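Local atomic coordinates of possible thiamine biosynthesis enzyme (Candida albicans, PDB entry 2X7Q), a protein that is of uncertain function but has the fold of periplasmic solute-binding proteins, which suggests that it binds a small ligand, perhaps in connection with thiamine biosynthesis. Residues Lys18-Pro23 and Asn65-Ala70; Leu14-Val19 and Asp43-Phe48. The protein carries 1 engineered substitution. One frame throughout, in Å; residues are numbered along the deposited sequence.

Interaction 1: Lys18-Pro23 and Asn65-Ala70; sequences KVAYIP and NEVDIA. With CA (calcium ion), chain C.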
ATOM      1  N   LYS A  18     -10.260  -8.184 -13.666  1.00 13.87           N
ATOM      2  CA  LYS A  18     -10.782  -7.354 -12.588  1.00 14.13           C
ATOM      3  C   LYS A  18      -9.645  -6.899 -11.676  1.00 12.62           C
ATOM      4  O   LYS A  18      -9.035  -7.709 -10.977  1.00 12.69           O
ATOM      5  CB  LYS A  18     -11.836  -8.115 -11.781  1.00 13.68           C
ATOM      6  CG  LYS A  18     -13.027  -8.579 -12.600  1.00 17.26           C
ATOM      7  CD  LYS A  18     -14.108  -9.193 -11.724  1.00 18.04           C
ATOM      8  CE  LYS A  18     -14.712  -8.167 -10.783  0.87 18.16           C
ATOM      9  NZ  LYS A  18     -15.762  -8.757  -9.907  0.71 18.28           N
ATOM     10  N   VAL A  19      -9.361  -5.601 -11.693  1.00 12.69           N
ATOM     11  CA  VAL A  19      -8.242  -5.055 -10.932  1.00 12.28           C
ATOM     12  C   VAL A  19      -8.712  -4.226  -9.738  1.00 12.14           C
ATOM     13  O   VAL A  19      -9.397  -3.214  -9.898  1.00 12.57           O
ATOM     14  CB  VAL A  19      -7.334  -4.188 -11.824  1.00 12.36           C
ATOM     15  CG1 VAL A  19      -6.191  -3.604 -11.013  1.00 12.83           C
ATOM     16  CG2 VAL A  19      -6.804  -5.003 -12.995  1.00 11.57           C
ATOM     17  N   ALA A  20      -8.338  -4.665  -8.539  1.00 11.63           N
ATOM     18  CA  ALA A  20      -8.680  -3.946  -7.315  1.00 11.82           C
ATOM     19  C   ALA A  20      -7.600  -2.927  -6.971  1.00 11.24           C
ATOM     20  O   ALA A  20      -6.418  -3.261  -6.937  1.00 11.13           O
ATOM     21  CB  ALA A  20      -8.874  -4.912  -6.169  1.00 12.04           C
ATOM     22  N   TYR A  21      -8.012  -1.686  -6.726  1.00 11.61           N
ATOM     23  CA  TYR A  21      -7.075  -0.614  -6.403  1.00 12.48           C
ATOM     24  C   TYR A  21      -7.589   0.240  -5.247  1.00 12.43           C
ATOM     25  O   TYR A  21      -8.767   0.179  -4.888  1.00 12.67           O
ATOM     26  CB  TYR A  21      -6.843   0.273  -7.625  1.00 11.39           C
ATOM     27  CG  TYR A  21      -7.994   1.213  -7.916  1.00 12.77           C
ATOM     28  CD1 TYR A  21      -7.957   2.538  -7.495  1.00 13.62           C
ATOM     29  CD2 TYR A  21      -9.114   0.778  -8.608  1.00 13.08           C
ATOM     30  CE1 TYR A  21      -9.005   3.402  -7.760  1.00 14.13           C
ATOM     31  CE2 TYR A  21     -10.165   1.632  -8.878  1.00 14.42           C
ATOM     32  CZ  TYR A  21     -10.107   2.942  -8.452  1.00 15.61           C
ATOM     33  OH  TYR A  21     -11.158   3.788  -8.722  1.00 15.40           O
ATOM     34  N   ILE A  22      -6.700   1.045  -4.677  1.00 11.42           N
ATOM     35  CA  ILE A  22      -7.075   1.960  -3.607  1.00 12.77           C
ATOM     36  C   ILE A  22      -7.083   3.393  -4.126  1.00 12.72           C
ATOM     37  O   ILE A  22      -6.071   3.882  -4.623  1.00 12.04           O
ATOM     38  CB  ILE A  22      -6.116   1.851  -2.410  1.00 11.48           C
ATOM     39  CG1 ILE A  22      -6.023   0.399  -1.938  1.00 13.17           C
ATOM     40  CG2 ILE A  22      -6.570   2.764  -1.279  1.00 14.03           C
ATOM     41  CD1 ILE A  22      -5.019   0.178  -0.834  1.00 14.17           C
ATOM     42  N   PRO A  23      -8.235   4.071  -4.016  1.00 12.69           N
ATOM     43  CA  PRO A  23      -8.413   5.427  -4.549  1.00 14.83           C
ATOM     44  C   PRO A  23      -7.590   6.468  -3.795  1.00 14.91           C
ATOM     45  O   PRO A  23      -8.125   7.200  -2.961  1.00 15.59           O
ATOM     46  CB  PRO A  23      -9.909   5.690  -4.346  1.00 15.21           C
ATOM     47  CG  PRO A  23     -10.293   4.817  -3.204  1.00 16.02           C
ATOM     48  CD  PRO A  23      -9.449   3.577  -3.345  1.00 14.68           C
ATOM     49  N   ASN A  65     -11.425 -14.719  -5.219  1.00 12.07           N
ATOM     50  CA  ASN A  65     -11.386 -14.641  -6.678  1.00 12.96           C
ATOM     51  C   ASN A  65     -12.326 -13.585  -7.254  1.00 12.21           C
ATOM     52  O   ASN A  65     -12.691 -13.647  -8.429  1.00 12.24           O
ATOM     53  CB  ASN A  65     -11.681 -16.004  -7.308  1.00 11.99           C
ATOM     54  CG  ASN A  65     -10.660 -17.053  -6.931  1.00 14.28           C
ATOM     55  OD1 ASN A  65     -11.005 -18.209  -6.702  1.00 12.73           O
ATOM     56  ND2 ASN A  65      -9.394 -16.657  -6.869  1.00 14.53           N
ATOM     57  N   GLU A  66     -12.720 -12.621  -6.429  1.00 12.28           N
ATOM     58  CA  GLU A  66     -13.563 -11.527  -6.897  1.00 13.65           C
ATOM     59  C   GLU A  66     -12.779 -10.627  -7.842  1.00 13.01           C
ATOM     60  O   GLU A  66     -13.354  -9.985  -8.720  1.00 14.58           O
ATOM     61  CB  GLU A  66     -14.110 -10.721  -5.721  1.00 13.97           C
ATOM     62  CG  GLU A  66     -15.050 -11.514  -4.820  1.00 15.80           C
ATOM     63  CD  GLU A  66     -15.630 -10.669  -3.700  1.00 17.27           C
ATOM     64  OE1 GLU A  66     -16.099  -9.544  -3.982  1.00 18.84           O
ATOM     65  OE2 GLU A  66     -15.620 -11.131  -2.539  1.00 20.65           O
ATOM     66  N   VAL A  67     -11.462 -10.592  -7.657  1.00 12.47           N
ATOM     67  CA  VAL A  67     -10.584  -9.817  -8.524  1.00 13.27           C
ATOM     68  C   VAL A  67      -9.356 -10.636  -8.907  1.00 12.58           C
ATOM     69  O   VAL A  67      -8.969 -11.561  -8.194  1.00 12.57           O
ATOM     70  CB  VAL A  67     -10.136  -8.506  -7.859  1.00 12.50           C
ATOM     71  CG1 VAL A  67     -11.338  -7.645  -7.512  1.00 12.87           C
ATOM     72  CG2 VAL A  67      -9.305  -8.799  -6.618  1.00 12.55           C
ATOM     73  N   ASP A  68      -8.748 -10.283 -10.035  1.00 12.72           N
ATOM     74  CA  ASP A  68      -7.588 -11.001 -10.542  1.00 12.13           C
ATOM     75  C   ASP A  68      -6.283 -10.367 -10.068  1.00 11.33           C
ATOM     76  O   ASP A  68      -5.306 -11.065  -9.797  1.00 11.82           O
ATOM     77  CB  ASP A  68      -7.620 -11.042 -12.070  1.00 13.20           C
ATOM     78  CG  ASP A  68      -8.874 -11.699 -12.609  1.00 13.89           C
ATOM     79  OD1 ASP A  68      -9.070 -12.903 -12.355  1.00 15.00           O
ATOM     80  OD2 ASP A  68      -9.662 -11.013 -13.295  1.00 14.15           O
ATOM     81  N   ILE A  69      -6.278  -9.042  -9.963  1.00 10.86           N
ATOM     82  CA  ILE A  69      -5.081  -8.307  -9.568  1.00 10.98           C
ATOM     83  C   ILE A  69      -5.389  -7.282  -8.475  1.00 10.94           C
ATOM     84  O   ILE A  69      -6.482  -6.711  -8.439  1.00 10.89           O
ATOM     85  CB  ILE A  69      -4.441  -7.587 -10.779  1.00 11.91           C
ATOM     86  CG1 ILE A  69      -4.081  -8.597 -11.870  1.00 12.06           C
ATOM     87  CG2 ILE A  69      -3.213  -6.801 -10.354  1.00 12.42           C
ATOM     88  CD1 ILE A  69      -3.382  -7.985 -13.065  1.00 14.71           C
ATOM     89  N   ALA A  70      -4.423  -7.058  -7.589  1.00 10.99           N
ATOM     90  CA  ALA A  70      -4.568  -6.069  -6.524  1.00 10.02           C
ATOM     91  C   ALA A  70      -3.317  -5.204  -6.402  1.00 11.22           C
ATOM     92  O   ALA A  70      -2.202  -5.720  -6.389  1.00 11.31           O
ATOM     93  CB  ALA A  70      -4.881  -6.746  -5.202  1.00 11.19           C
TER
HETATM   94 CA    CA C1308      -9.695 -20.651  -5.853  1.00 20.52          CA

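Interaction 2: Leu14-Val19 and Asp43-Phe48; sequences LPTLKV and DLSIEF. Engineered in segment 14-19: Leu14 (natural residue Met).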
ATOM      1  N   LEU A  14      -7.678 -11.983 -25.089  1.00 17.94           N
ATOM      2  CA  LEU A  14      -7.288 -11.877 -23.688  1.00 18.81           C
ATOM      3  C   LEU A  14      -8.509 -11.787 -22.779  1.00 16.62           C
ATOM      4  O   LEU A  14      -9.376 -10.939 -22.978  1.00 17.58           O
ATOM      5  CB  LEU A  14      -6.382 -10.663 -23.472  1.00 16.10           C
ATOM      6  CG  LEU A  14      -5.032 -10.690 -24.193  1.00 18.30           C
ATOM      7  CD1 LEU A  14      -4.267  -9.393 -23.968  1.00 18.68           C
ATOM      8  CD2 LEU A  14      -4.211 -11.885 -23.743  1.00 18.02           C
ATOM      9  N   PRO A  15      -8.580 -12.668 -21.772  1.00 16.64           N
ATOM     10  CA  PRO A  15      -9.708 -12.699 -20.836  1.00 17.35           C
ATOM     11  C   PRO A  15      -9.825 -11.401 -20.041  1.00 16.66           C
ATOM     12  O   PRO A  15      -8.821 -10.728 -19.803  1.00 15.75           O
ATOM     13  CB  PRO A  15      -9.356 -13.861 -19.899  1.00 15.46           C
ATOM     14  CG  PRO A  15      -7.873 -14.006 -20.004  1.00 15.44           C
ATOM     15  CD  PRO A  15      -7.553 -13.667 -21.433  1.00 16.94           C
ATOM     16  N   THR A  16     -11.045 -11.064 -19.633  1.00 16.00           N
ATOM     17  CA  THR A  16     -11.290  -9.862 -18.844  1.00 16.37           C
ATOM     18  C   THR A  16     -10.498  -9.901 -17.542  1.00 15.85           C
ATOM     19  O   THR A  16     -10.214 -10.974 -17.008  1.00 15.03           O
ATOM     20  CB  THR A  16     -12.785  -9.695 -18.521  1.00 16.20           C
ATOM     21  OG1 THR A  16     -13.540  -9.708 -19.740  1.00 18.10           O
ATOM     22  CG2 THR A  16     -13.031  -8.382 -17.792  1.00 16.68           C
ATOM     23  N   LEU A  17     -10.147  -8.725 -17.034  1.00 15.53           N
ATOM     24  CA  LEU A  17      -9.305  -8.634 -15.852  1.00 14.77           C
ATOM     25  C   LEU A  17      -9.887  -7.662 -14.830  1.00 15.44           C
ATOM     26  O   LEU A  17      -9.999  -6.464 -15.095  1.00 15.35           O
ATOM     27  CB  LEU A  17      -7.898  -8.189 -16.253  1.00 15.64           C
ATOM     28  CG  LEU A  17      -6.739  -8.663 -15.382  1.00 15.08           C
ATOM     29  CD1 LEU A  17      -6.643 -10.177 -15.416  1.00 16.83           C
ATOM     30  CD2 LEU A  17      -5.442  -8.033 -15.861  1.00 15.95           C
ATOM     31  N   LYS A  18     -10.260  -8.184 -13.666  1.00 13.87           N
ATOM     32  CA  LYS A  18     -10.782  -7.354 -12.588  1.00 14.13           C
ATOM     33  C   LYS A  18      -9.645  -6.899 -11.676  1.00 12.62           C
ATOM     34  O   LYS A  18      -9.035  -7.709 -10.977  1.00 12.69           O
ATOM     35  CB  LYS A  18     -11.836  -8.115 -11.781  1.00 13.68           C
ATOM     36  CG  LYS A  18     -13.027  -8.579 -12.600  1.00 17.26           C
ATOM     37  CD  LYS A  18     -14.108  -9.193 -11.724  1.00 18.04           C
ATOM     38  CE  LYS A  18     -14.712  -8.167 -10.783  0.87 18.16           C
ATOM     39  NZ  LYS A  18     -15.762  -8.757  -9.907  0.71 18.28           N
ATOM     40  N   VAL A  19      -9.361  -5.601 -11.693  1.00 12.69           N
ATOM     41  CA  VAL A  19      -8.242  -5.055 -10.932  1.00 12.28           C
ATOM     42  C   VAL A  19      -8.712  -4.226  -9.738  1.00 12.14           C
ATOM     43  O   VAL A  19      -9.397  -3.214  -9.898  1.00 12.57           O
ATOM     44  CB  VAL A  19      -7.334  -4.188 -11.824  1.00 12.36           C
ATOM     45  CG1 VAL A  19      -6.191  -3.604 -11.013  1.00 12.83           C
ATOM     46  CG2 VAL A  19      -6.804  -5.003 -12.995  1.00 11.57           C
ATOM     47  N   ASP A  43      -5.115  -4.684 -26.125  1.00 17.76           N
ATOM     48  CA  ASP A  43      -6.170  -5.678 -26.308  1.00 19.59           C
ATOM     49  C   ASP A  43      -6.703  -6.175 -24.967  1.00 18.00           C
ATOM     50  O   ASP A  43      -6.999  -7.358 -24.804  1.00 18.54           O
ATOM     51  CB  ASP A  43      -5.658  -6.858 -27.140  1.00 20.68           C
ATOM     52  CG  ASP A  43      -5.113  -6.429 -28.484  1.00 22.86           C
ATOM     53  OD1 ASP A  43      -5.867  -5.818 -29.265  1.00 24.68           O
ATOM     54  OD2 ASP A  43      -3.928  -6.698 -28.760  1.00 25.04           O
ATOM     55  N   LEU A  44      -6.827  -5.260 -24.012  1.00 16.84           N
ATOM     56  CA  LEU A  44      -7.267  -5.609 -22.667  1.00 16.12           C
ATOM     57  C   LEU A  44      -8.648  -5.041 -22.357  1.00 17.34           C
ATOM     58  O   LEU A  44      -9.035  -4.000 -22.890  1.00 17.32           O
ATOM     59  CB  LEU A  44      -6.262  -5.104 -21.629  1.00 16.23           C
ATOM     60  CG  LEU A  44      -4.841  -5.668 -21.662  1.00 15.87           C
ATOM     61  CD1 LEU A  44      -3.933  -4.872 -20.736  1.00 15.10           C
ATOM     62  CD2 LEU A  44      -4.831  -7.142 -21.288  1.00 16.08           C
ATOM     63  N   SER A  45      -9.387  -5.735 -21.498  1.00 16.46           N
ATOM     64  CA  SER A  45     -10.655  -5.232 -20.981  1.00 16.31           C
ATOM     65  C   SER A  45     -10.604  -5.241 -19.460  1.00 16.62           C
ATOM     66  O   SER A  45     -10.832  -6.272 -18.826  1.00 15.34           O
ATOM     67  CB  SER A  45     -11.817  -6.091 -21.488  1.00 17.48           C
ATOM     68  OG  SER A  45     -11.681  -7.445 -21.076  1.00 20.23           O
ATOM     69  N   ILE A  46     -10.297  -4.087 -18.881  1.00 16.97           N
ATOM     70  CA  ILE A  46     -10.067  -3.997 -17.448  1.00 16.18           C
ATOM     71  C   ILE A  46     -11.269  -3.445 -16.691  1.00 15.48           C
ATOM     72  O   ILE A  46     -11.758  -2.359 -16.997  1.00 16.62           O
ATOM     73  CB  ILE A  46      -8.835  -3.123 -17.128  1.00 15.61           C
ATOM     74  CG1 ILE A  46      -7.629  -3.580 -17.944  1.00 15.08           C
ATOM     75  CG2 ILE A  46      -8.528  -3.159 -15.638  1.00 14.58           C
ATOM     76  CD1 ILE A  46      -7.193  -5.000 -17.661  1.00 15.05           C
ATOM     77  N   GLU A  47     -11.741  -4.201 -15.705  1.00 15.61           N
ATOM     78  CA  GLU A  47     -12.796  -3.733 -14.814  1.00 15.60           C
ATOM     79  C   GLU A  47     -12.201  -3.371 -13.460  1.00 14.52           C
ATOM     80  O   GLU A  47     -11.886  -4.249 -12.655  1.00 15.67           O
ATOM     81  CB  GLU A  47     -13.877  -4.800 -14.643  1.00 15.52           C
ATOM     82  CG  GLU A  47     -14.937  -4.434 -13.615  1.00 17.62           C
ATOM     83  CD  GLU A  47     -15.967  -5.528 -13.417  0.51 19.16           C
ATOM     84  OE1 GLU A  47     -16.131  -6.366 -14.329  0.45 19.48           O
ATOM     85  OE2 GLU A  47     -16.614  -5.549 -12.348  0.54 20.46           O
ATOM     86  N   PHE A  48     -12.043  -2.075 -13.215  1.00 14.26           N
ATOM     87  CA  PHE A  48     -11.449  -1.603 -11.970  1.00 13.44           C
ATOM     88  C   PHE A  48     -12.420  -1.684 -10.800  1.00 14.65           C
ATOM     89  O   PHE A  48     -13.588  -1.312 -10.920  1.00 15.63           O
ATOM     90  CB  PHE A  48     -10.927  -0.173 -12.125  1.00 15.40           C
ATOM     91  CG  PHE A  48      -9.662  -0.073 -12.930  1.00 15.01           C
ATOM     92  CD1 PHE A  48      -9.705   0.186 -14.291  1.00 15.51           C
ATOM     93  CD2 PHE A  48      -8.427  -0.248 -12.325  1.00 14.03           C
ATOM     94  CE1 PHE A  48      -8.540   0.278 -15.031  1.00 14.62           C
ATOM     95  CE2 PHE A  48      -7.259  -0.159 -13.060  1.00 13.31           C
ATOM     96  CZ  PHE A  48      -7.316   0.103 -14.414  1.00 14.38           C
TER
HETATM   97  O   HOH W   1      -8.510  -8.447 -21.424  1.00 18.10           O

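Interaction 1: Lys18-Pro23 and Asn65-Ala70
The flat Asp68 carboxylate takes the Lys18 N-H on the anti lone pair of OD2, the side away from OD1, in an almost straight bond (169°), Lys18 N to Asp68 OD2 2.9 Å. The same OD2 forms a salt bridge with Lys215, and Ser211 holds OD1, so the buried group is pinned at both oxygens. The Lys18 carbonyl is gripped by two N-H donors: Asp68 N in its plane, 2.8 Å from Lys18 O, and Ile69 N tilted 23° from it. Val67 CB also packs against this oxygen. From here the two segments pair as parallel strands, with Ala20 N bonded to Ile69 O at 2.8 Å. Strand 17-21 lies between strands 46-50 and 69-73, themselves joined by a beta-alpha-beta crossover through helix 55-63, in the sheet of one lobe of the periplasmic binding protein fold. Ala20 CB, 3.9 Å from Val67 CG1, faces that helix at Leu58. On the other face Val19 and Ile69 lie side by side, Val19 CG2 to Ile69 CB 4.1 Å, under Phe222 of helix 216-235. At the outer end the Lys18 chain bends at chi3 (65°), which brings CE up against Glu66 O; Lys18 NZ makes a weak hydrogen bond to Glu66 O, 3.0 Å. Asn65, the positive-phi residue of the Schellman motif that ends helix 55-63, binds a calcium ion through OD1 at 2.9 Å.

Interaction 2: Leu14-Val19 and Asp43-Phe48
Val19 and Leu17 pack against Ile46 and Phe48 on one face of two neighbouring parallel strands, the ends of a beta-alpha-beta unit whose connection holds helices 28-35 and 38-41. The backbones are paired by Leu17 N to Ser45 O, Glu47 N to Leu17 O and Val19 N to Glu47 O. The Val19 face is the close-fitting side. Ile46 CD1, turned by chi2 of -62°, reaches Leu17 CB at 3.6 Å, while the other branch, Ile46 CG2, touches Val19 CG2 at 3.7 Å and also lies over one face of the Phe48 ring, offset toward its rim. Phe48 runs alongside Val19, and its ring meets that of Tyr39. The opposite face is looser. Lys18 and Glu47 point the same way, yet Lys18 NZ stays 4.1 Å from Glu47 OE2, beyond a salt bridge, and CE comes nearer. Toward the exposed N-terminal end of the contact, Thr16 OG1 and Ser45 OG share a hydrogen bond of 3.2 Å. A close apolar touch remains there: CD1 of the engineered Leu14 meets Leu44 CD2 at 3.5 Å and lies equally near Asp43 O. Between the Leu14-Leu44 and Thr16-Ser45 pairs a water donates to Pro15 O (2.8 Å) and accepts from Ser45 N (2.9 Å).

Strand 17-21 serves both contacts, offering one edge to strand 69-73 in interaction 1 and the other to strand 46-50 in interaction 2, with Lys18 and Val19 common to both. Interaction 1 is largely buried, and its polar centre is an aspartate held by backbone and side-chain partners; interaction 2 involves one of the two outermost strands of the sheet and is only partly buried, with hydroxyls, a water and a separated charge pair on its exposed parts. Their apolar sides run together: Ile69 CD1 packs on Leu17 CD2 at 3.5 Å, helix 216-235 packs on Leu17, Val19 and Ile69, and Ile46 continues the row onto strand 46-50.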